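Local coordinates for DUF4393 domain-containing protein (Alcanivorax borkumensis, PDB 3H35), which is of unknown function but belongs to the abortive infection alpha (Abi-alpha) family, which hints at a possible role in defence against phage, at residues S127-T130 against D131-C135; L110-L113 against F114-L118; T44-V47 against E48-A52. All coordinates share one frame; numbering follows the deposited sequence. Where two conformers were deposited one is given.

Contact 1: residues S127-T130 against D131-C135; sequences SLRT and DYELC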
loop_
_atom_site.group_PDB
_atom_site.type_symbol
_atom_site.label_atom_id
_atom_site.label_comp_id
_atom_site.label_asym_id
_atom_site.label_seq_id
_atom_site.Cartn_x
_atom_site.Cartn_y
_atom_site.Cartn_z
ATOM N N SER A 127 -27.088 8.862 6.575
ATOM C CA SER A 127 -27.885 7.772 7.147
ATOM C C SER A 127 -27.081 6.861 8.068
ATOM O O SER A 127 -27.647 6.144 8.875
ATOM C CB SER A 127 -28.513 6.948 6.030
ATOM O OG SER A 127 -27.489 6.239 5.374
ATOM N N LEU A 128 -25.762 6.887 7.960
ATOM C CA LEU A 128 -24.932 6.131 8.878
ATOM C C LEU A 128 -24.574 6.883 10.189
ATOM O O LEU A 128 -23.710 6.423 10.957
ATOM C CB LEU A 128 -23.664 5.685 8.142
ATOM C CG LEU A 128 -23.916 4.647 7.018
ATOM C CD1 LEU A 128 -22.633 4.365 6.261
ATOM C CD2 LEU A 128 -24.450 3.381 7.583
ATOM N N ARG A 129 -25.210 8.039 10.443
ATOM C CA ARG A 129 -24.857 8.866 11.609
ATOM C C ARG A 129 -24.724 8.061 12.937
ATOM O O ARG A 129 -23.730 8.163 13.673
ATOM C CB ARG A 129 -25.844 10.031 11.787
ATOM C CG ARG A 129 -25.387 11.042 12.832
ATOM C CD ARG A 129 -26.250 12.315 12.845
ATOM N NE ARG A 129 -26.023 13.232 11.708
ATOM C CZ ARG A 129 -25.033 14.116 11.621
ATOM N NH1 ARG A 129 -24.121 14.227 12.575
ATOM N NH2 ARG A 129 -24.942 14.895 10.556
ATOM N N THR A 130 -25.737 7.259 13.221
ATOM C CA THR A 130 -25.737 6.450 14.428
ATOM C C THR A 130 -24.505 5.551 14.483
ATOM O O THR A 130 -23.823 5.500 15.520
ATOM C CB THR A 130 -27.009 5.628 14.494
ATOM O OG1 THR A 130 -28.098 6.530 14.691
ATOM C CG2 THR A 130 -26.969 4.649 15.636
ATOM N N ASP A 131 -24.188 4.898 13.354
ATOM C CA ASP A 131 -22.994 4.055 13.286
ATOM C C ASP A 131 -21.673 4.787 13.544
ATOM O O ASP A 131 -20.798 4.276 14.238
ATOM C CB ASP A 131 -22.932 3.332 11.948
ATOM C CG ASP A 131 -24.000 2.252 11.841
ATOM O OD1 ASP A 131 -23.938 1.302 12.641
ATOM O OD2 ASP A 131 -24.908 2.373 10.996
ATOM N N TYR A 132 -21.522 5.979 12.990
ATOM C CA TYR A 132 -20.335 6.765 13.295
ATOM C C TYR A 132 -20.210 6.992 14.802
ATOM O O TYR A 132 -19.112 6.872 15.359
ATOM C CB TYR A 132 -20.390 8.112 12.603
ATOM C CG TYR A 132 -20.335 8.041 11.085
ATOM C CD1 TYR A 132 -19.219 7.542 10.432
ATOM C CD2 TYR A 132 -21.390 8.518 10.304
ATOM C CE1 TYR A 132 -19.176 7.466 9.038
ATOM C CE2 TYR A 132 -21.355 8.455 8.932
ATOM C CZ TYR A 132 -20.238 7.934 8.288
ATOM O OH TYR A 132 -20.218 7.894 6.904
ATOM N N GLU A 133 -21.349 7.325 15.440
ATOM C CA GLU A 133 -21.407 7.586 16.863
ATOM C C GLU A 133 -21.020 6.359 17.658
ATOM O O GLU A 133 -20.183 6.446 18.552
ATOM C CB GLU A 133 -22.797 8.109 17.275
ATOM C CG GLU A 133 -23.087 9.490 16.721
ATOM C CD GLU A 133 -24.553 9.949 16.869
ATOM O OE1 GLU A 133 -25.403 9.207 17.458
ATOM O OE2 GLU A 133 -24.855 11.067 16.385
ATOM N N LEU A 134 -21.583 5.209 17.314
ATOM C CA LEU A 134 -21.132 3.951 17.904
ATOM C C LEU A 134 -19.635 3.732 17.703
ATOM O O LEU A 134 -18.955 3.312 18.633
ATOM C CB LEU A 134 -21.864 2.750 17.304
ATOM C CG LEU A 134 -23.347 2.618 17.586
ATOM C CD1 LEU A 134 -23.844 1.412 16.793
ATOM C CD2 LEU A 134 -23.696 2.513 19.139
ATOM N N CYS A 135 -19.117 3.972 16.494
ATOM C CA CYS A 135 -17.696 3.782 16.267
ATOM C C CYS A 135 -16.846 4.755 17.084
ATOM O O CYS A 135 -15.809 4.376 17.630
ATOM C CB CYS A 135 -17.355 3.983 14.798
ATOM S SG CYS A 135 -17.919 2.653 13.751
HETATM O O HOH W 1 -26.353 4.642 11.293
HETATM O O HOH W 2 -23.512 12.613 14.851
HETATM O O HOH W 3 -27.605 9.135 16.390
#

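Contact 2: residues L110-L113 against F114-L118; sequences LNHL and FAQGL. With EDO (1,2-ethanediol), chain D.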
loop_
_atom_site.group_PDB
_atom_site.type_symbol
_atom_site.label_atom_id
_atom_site.label_comp_id
_atom_site.label_asym_id
_atom_site.label_seq_id
_atom_site.Cartn_x
_atom_site.Cartn_y
_atom_site.Cartn_z
ATOM N N LEU A 110 -8.848 -3.661 7.835
ATOM C CA LEU A 110 -9.085 -2.572 6.886
ATOM C C LEU A 110 -7.798 -2.088 6.239
ATOM O O LEU A 110 -7.768 -1.775 5.046
ATOM C CB LEU A 110 -9.810 -1.425 7.544
ATOM C CG LEU A 110 -11.268 -1.687 7.937
ATOM C CD1 LEU A 110 -11.808 -0.563 8.866
ATOM C CD2 LEU A 110 -12.120 -1.812 6.694
ATOM N N ASN A 111 -6.700 -2.066 6.992
ATOM C CA ASN A 111 -5.422 -1.680 6.396
ATOM C C ASN A 111 -5.075 -2.616 5.238
ATOM O O ASN A 111 -4.668 -2.165 4.194
ATOM C CB ASN A 111 -4.292 -1.729 7.396
ATOM C CG ASN A 111 -3.087 -0.979 6.911
ATOM O OD1 ASN A 111 -3.044 0.254 7.004
ATOM N ND2 ASN A 111 -2.166 -1.681 6.303
ATOM N N HIS A 112 -5.260 -3.919 5.438
ATOM C CA HIS A 112 -5.013 -4.894 4.386
ATOM C C HIS A 112 -5.975 -4.760 3.185
ATOM O O HIS A 112 -5.523 -4.775 2.052
ATOM C CB HIS A 112 -5.118 -6.319 4.965
ATOM C CG HIS A 112 -4.718 -7.408 3.997
ATOM N ND1 HIS A 112 -3.408 -7.699 3.698
ATOM C CD2 HIS A 112 -5.469 -8.258 3.256
ATOM C CE1 HIS A 112 -3.363 -8.690 2.831
ATOM N NE2 HIS A 112 -4.606 -9.044 2.535
ATOM N N LEU A 113 -7.284 -4.659 3.427
ATOM C CA LEU A 113 -8.259 -4.519 2.331
ATOM C C LEU A 113 -7.966 -3.276 1.491
ATOM O O LEU A 113 -8.016 -3.329 0.269
ATOM C CB LEU A 113 -9.706 -4.454 2.860
ATOM C CG LEU A 113 -10.221 -5.752 3.493
ATOM C CD1 LEU A 113 -11.583 -5.527 4.146
ATOM C CD2 LEU A 113 -10.269 -6.883 2.429
ATOM N N PHE A 114 -7.642 -2.178 2.147
ATOM C CA PHE A 114 -7.215 -0.935 1.438
ATOM C C PHE A 114 -5.895 -1.134 0.731
ATOM O O PHE A 114 -5.796 -0.746 -0.422
ATOM C CB PHE A 114 -7.147 0.328 2.348
ATOM C CG PHE A 114 -8.504 0.967 2.564
ATOM C CD1 PHE A 114 -9.010 1.887 1.662
ATOM C CD2 PHE A 114 -9.296 0.589 3.632
ATOM C CE1 PHE A 114 -10.284 2.474 1.861
ATOM C CE2 PHE A 114 -10.567 1.134 3.808
ATOM C CZ PHE A 114 -11.051 2.094 2.914
ATOM N N ALA A 115 -4.906 -1.751 1.388
ATOM C CA ALA A 115 -3.564 -1.850 0.773
ATOM C C ALA A 115 -3.681 -2.687 -0.490
ATOM O O ALA A 115 -2.954 -2.456 -1.470
ATOM C CB ALA A 115 -2.507 -2.442 1.723
ATOM N N GLN A 116 -4.603 -3.654 -0.455
ATOM C CA GLN A 116 -4.823 -4.563 -1.583
ATOM C C GLN A 116 -5.755 -3.978 -2.688
ATOM O O GLN A 116 -5.986 -4.622 -3.701
ATOM C CB GLN A 116 -5.379 -5.887 -1.066
ATOM C CG GLN A 116 -4.367 -6.768 -0.405
ATOM C CD GLN A 116 -3.482 -7.401 -1.413
ATOM O OE1 GLN A 116 -3.899 -8.316 -2.121
ATOM N NE2 GLN A 116 -2.250 -6.911 -1.514
ATOM N N GLY A 117 -6.292 -2.784 -2.475
ATOM C CA GLY A 117 -7.100 -2.105 -3.477
ATOM C C GLY A 117 -8.497 -2.699 -3.603
ATOM O O GLY A 117 -9.159 -2.499 -4.604
ATOM N N LEU A 118 -8.949 -3.407 -2.563
ATOM C CA LEU A 118 -10.186 -4.163 -2.620
ATOM C C LEU A 118 -11.404 -3.339 -2.207
ATOM O O LEU A 118 -12.531 -3.721 -2.532
ATOM C CB LEU A 118 -10.093 -5.425 -1.733
ATOM C CG LEU A 118 -9.048 -6.472 -2.132
ATOM C CD1 LEU A 118 -9.030 -7.728 -1.211
ATOM C CD2 LEU A 118 -9.223 -6.849 -3.629
HETATM C C1 EDO D . -6.044 2.033 6.639
HETATM O O1 EDO D . -4.909 2.029 7.521
HETATM C C2 EDO D . -5.660 2.305 5.200
HETATM O O2 EDO D . -6.717 3.031 4.595
#

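Contact 3: residues T44-V47 against E48-A52; sequences TMLV and ERHLA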
loop_
_atom_site.group_PDB
_atom_site.type_symbol
_atom_site.label_atom_id
_atom_site.label_comp_id
_atom_site.label_asym_id
_atom_site.label_seq_id
_atom_site.Cartn_x
_atom_site.Cartn_y
_atom_site.Cartn_z
ATOM N N THR A 44 -7.132 -17.550 -12.136
ATOM C CA THR A 44 -7.037 -18.382 -10.973
ATOM C C THR A 44 -5.963 -17.835 -10.062
ATOM O O THR A 44 -6.188 -17.716 -8.857
ATOM C CB THR A 44 -6.742 -19.854 -11.363
ATOM O OG1 THR A 44 -7.766 -20.277 -12.270
ATOM C CG2 THR A 44 -6.760 -20.791 -10.135
HETATM N N MSE A 45 -4.796 -17.504 -10.615
HETATM C CA MSE A 45 -3.751 -16.891 -9.808
HETATM C C MSE A 45 -4.228 -15.585 -9.157
HETATM O O MSE A 45 -3.925 -15.339 -7.994
HETATM C CB MSE A 45 -2.490 -16.638 -10.626
HETATM C CG MSE A 45 -1.437 -15.786 -9.899
HETATM SE SE MSE A 45 -0.374 -16.735 -8.526
HETATM C CE MSE A 45 0.772 -17.753 -9.730
ATOM N N LEU A 46 -5.011 -14.782 -9.877
ATOM C CA LEU A 46 -5.465 -13.504 -9.334
ATOM C C LEU A 46 -6.358 -13.737 -8.129
ATOM O O LEU A 46 -6.151 -13.114 -7.083
ATOM C CB LEU A 46 -6.182 -12.654 -10.378
ATOM C CG LEU A 46 -5.264 -11.995 -11.431
ATOM C CD1 LEU A 46 -6.083 -11.501 -12.614
ATOM C CD2 LEU A 46 -4.416 -10.900 -10.858
ATOM N N VAL A 47 -7.311 -14.662 -8.244
ATOM C CA VAL A 47 -8.208 -14.904 -7.129
ATOM C C VAL A 47 -7.474 -15.623 -5.980
ATOM O O VAL A 47 -7.716 -15.300 -4.796
ATOM C CB VAL A 47 -9.534 -15.634 -7.524
ATOM C CG1 VAL A 47 -10.268 -14.876 -8.679
ATOM C CG2 VAL A 47 -9.258 -17.052 -7.877
ATOM N N GLU A 48 -6.555 -16.541 -6.278
ATOM C CA GLU A 48 -5.780 -17.142 -5.179
ATOM C C GLU A 48 -5.024 -16.098 -4.387
ATOM O O GLU A 48 -5.030 -16.086 -3.163
ATOM C CB GLU A 48 -4.736 -18.117 -5.678
ATOM C CG GLU A 48 -5.267 -19.479 -5.913
ATOM C CD GLU A 48 -5.995 -19.994 -4.671
ATOM O OE1 GLU A 48 -5.294 -20.144 -3.608
ATOM O OE2 GLU A 48 -7.261 -20.175 -4.771
ATOM N N ARG A 49 -4.323 -15.263 -5.129
ATOM C CA ARG A 49 -3.398 -14.314 -4.566
ATOM C C ARG A 49 -4.111 -13.199 -3.776
ATOM O O ARG A 49 -3.629 -12.751 -2.746
ATOM C CB ARG A 49 -2.628 -13.734 -5.751
ATOM C CG ARG A 49 -1.578 -12.821 -5.467
ATOM C CD ARG A 49 -0.850 -12.451 -6.776
ATOM N NE ARG A 49 -1.515 -11.393 -7.525
ATOM C CZ ARG A 49 -1.094 -10.965 -8.708
ATOM N NH1 ARG A 49 -0.070 -11.558 -9.304
ATOM N NH2 ARG A 49 -1.716 -9.961 -9.308
ATOM N N HIS A 50 -5.256 -12.739 -4.250
ATOM C CA HIS A 50 -5.910 -11.615 -3.612
ATOM C C HIS A 50 -7.102 -11.990 -2.748
ATOM O O HIS A 50 -7.399 -11.251 -1.847
ATOM C CB HIS A 50 -6.314 -10.568 -4.632
ATOM C CG HIS A 50 -5.147 -9.970 -5.348
ATOM N ND1 HIS A 50 -4.145 -9.294 -4.685
ATOM C CD2 HIS A 50 -4.800 -9.970 -6.655
ATOM C CE1 HIS A 50 -3.238 -8.880 -5.558
ATOM N NE2 HIS A 50 -3.623 -9.261 -6.764
ATOM N N LEU A 51 -7.781 -13.111 -3.010
ATOM C CA LEU A 51 -9.003 -13.458 -2.253
ATOM C C LEU A 51 -8.752 -14.681 -1.367
ATOM O O LEU A 51 -9.083 -14.644 -0.204
ATOM C CB LEU A 51 -10.228 -13.736 -3.161
ATOM C CG LEU A 51 -10.741 -12.559 -3.992
ATOM C CD1 LEU A 51 -11.988 -12.999 -4.786
ATOM C CD2 LEU A 51 -10.955 -11.287 -3.093
ATOM N N ALA A 52 -8.144 -15.738 -1.898
ATOM C CA ALA A 52 -7.952 -16.958 -1.106
ATOM C C ALA A 52 -6.955 -16.661 0.004
ATOM O O ALA A 52 -7.035 -17.271 1.071
ATOM C CB ALA A 52 -7.464 -18.142 -1.975
#

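Contact 1: residues S127-T130 against D131-C135
Leu-128 and Tyr-132 meet one turn apart where the 3-10 segment 127-128 passes into the helix beginning at Arg-129. In backbone terms this is the first turn of an alpha helix: the carbonyl oxygens of Leu-128, Arg-129 and Thr-130 each accept the amide four residues on. The bond from Tyr-132 N to Leu-128 O measures 3.0 Å, that from Leu-134 N to Thr-130 O 2.9 Å.

One apolar pair crosses the turn. Leu-128 CB lies 3.7 Å from Tyr-132 CE2, set off obliquely from the ring. Tyr-132 CG stands beside its own backbone N (chi1 -66°), which tips the ring back toward the helix start, with CA of Arg-129 at the ring edge.

Waters bridge several of the polar groups. As N-cap residue, Leu-128 has no polar side chain to cap the first turn; water 1 instead accepts from Asp-131 N at 3.0 Å and donates to Asp-131 OD2 at 2.7 Å and to Ser-127 O. The early helical position would probably favour the negative charge of Asp-131, whose OD1 is held by Asn-93. Arg-129 and Glu-133 form no direct salt bridge: NH1 of Arg-129 and OE2 of Glu-133 are 5.0 Å apart, and their planar groups are turned 55° against each other. Water 2 spans them, lying in the guanidinium plane 2.9 Å from Arg-129 NH1 and donating to Glu-133 OE2 at 2.6 Å. Glu-126 makes the salt bridge to Arg-129 NH2.

The inner side of the helix faces the sheet: Tyr-132 packs on Ala-72 and Leu-74 of strand 71-77, while its hydroxyl is hydrogen-bonded to Glu-160 O on strand 156-164.

Contact 2: residues L110-L113 against F114-L118
His-112 and Gln-116 lie side by side at the end of helix 106-115, and their contact is a CH-pi interaction. Gln-116 CG sits over one imidazole face, 4.0 Å from the centroid of the His-112 ring and displaced toward the NE2 rim. A bend at chi2 (-75°) carries the Gln-116 chain alongside the imidazole. The amide and ring planes are 17° apart, and OE1 of Gln-116 goes on to His-50.

Backbone hydrogen bonds carry the helix to its close. Phe-114 N, Ala-115 N and Gln-116 N donate to the oxygens four residues back, but the pattern then changes: Leu-118 N reaches Leu-113 O at 3.0 Å, while Gly-117 N turns back to Phe-114 O at 2.9 Å. Leu-113 and Leu-118 pack across the turn, crossing at about a right angle with CD2 of the first 3.9 Å from CD1 of the second.

A 1,2-ethanediol molecule, probably from the crystallisation liquor, donates through O1 to Asn-111 OD1 at 2.6 Å and places O2 over a face of Phe-114, 3.4 Å from its CG. The diol is also hydrogen-bonded to Arg-90 NH1, and Arg-90 makes a cation-pi contact with Phe-114. Between subunits, Asn-111 ND2 is hydrogen-bonded to Ala-115 O of the second subunit, and Gln-116 O to Asn-111 ND2 of the third, so this helix end helps to join the three chains.

Taken together, the 6→1 bond from Leu-118 N to Leu-113 O, the 5→2 bond from Gly-117 N to Phe-114 O, the positive phi of Gly-117 (75°) and the leucine pair across the turn define a Schellman motif, which stops the helix and leads the chain into strand 119-123.

Contact 3: residues T44-V47 against E48-A52
Leu-46 and Arg-49 run alongside each other on helix 42-52, whose last turn, 48-52, widens to a pi-type turn. The bonding records the change. Upstream, amides donate to the oxygen four residues back, as in Glu-48 N to Thr-44 O at 2.9 Å. At Val-47 the oxygen serves two donors, Leu-51 N at 2.8 Å and Ala-52 N at 3.0 Å; the latter, five residues on, lies in the carbonyl plane, whereas the former is tilted from it.

The Arg-49 side chain is bent. It leaves the backbone extended, with CG opposite the backbone N (chi1 -176°), and then folds at chi3 (83°). The bend turns the guanidinium group beside Leu-46, whose CD2 comes within 3.3 Å of Arg-49 NH2. Arg-49 NH1 forms a salt bridge with Glu-58 and a hydrogen bond with Ser-53 O, both of the third subunit.

His-50 differs at its first torsion, with CG beside the backbone N (chi1 -63°), and its ring lies next to the Leu-46 carbonyl, CD2 of His-50 being 3.4 Å from Leu-46 O. The aliphatic CG of Arg-49 covers the centre of one imidazole face. ND1 of this ring is held by Gln-116, consistent with a proton on that nitrogen.

Val-47 places CG2 in the crowded position between backbone N and carbonyl carbon, 3.2 Å from Glu-48 N. The apolar flank of the helix continues onto helix 166-175, where Val-47 packs on Leu-174 and Leu-51 on Met-175.

The neighbouring side chains of the last turn are also tied to each other: Arg-49 NH2 donates to His-50 NE2 at 3.3 Å, with NE2 in the guanidinium plane but the donor tilted from the imidazole plane.

Overall arrangement
Along the chain, contact 3 on helix 42-52 comes first, contact 2 at the end of helix 106-115 next, and contact 1 at the start of helix 129-137 last, strand 119-123 lying between the latter two. Contacts 2 and 3 have centres 14 Å apart and touch through a probable hydrogen bond, Gln-116 OE1 to His-50 ND1 at 2.8 Å. The centre of contact 1 is 22 Å from that of contact 2 and 33 Å from that of contact 3, and contacts 1 and 3 lie on opposite sides of the chain's centre. Contacts 2 and 3 both meet the third subunit, and contact 2 the second as well. Contact 1 packs against strands 71-77 and 156-164, and no other chain of the assembly touches it.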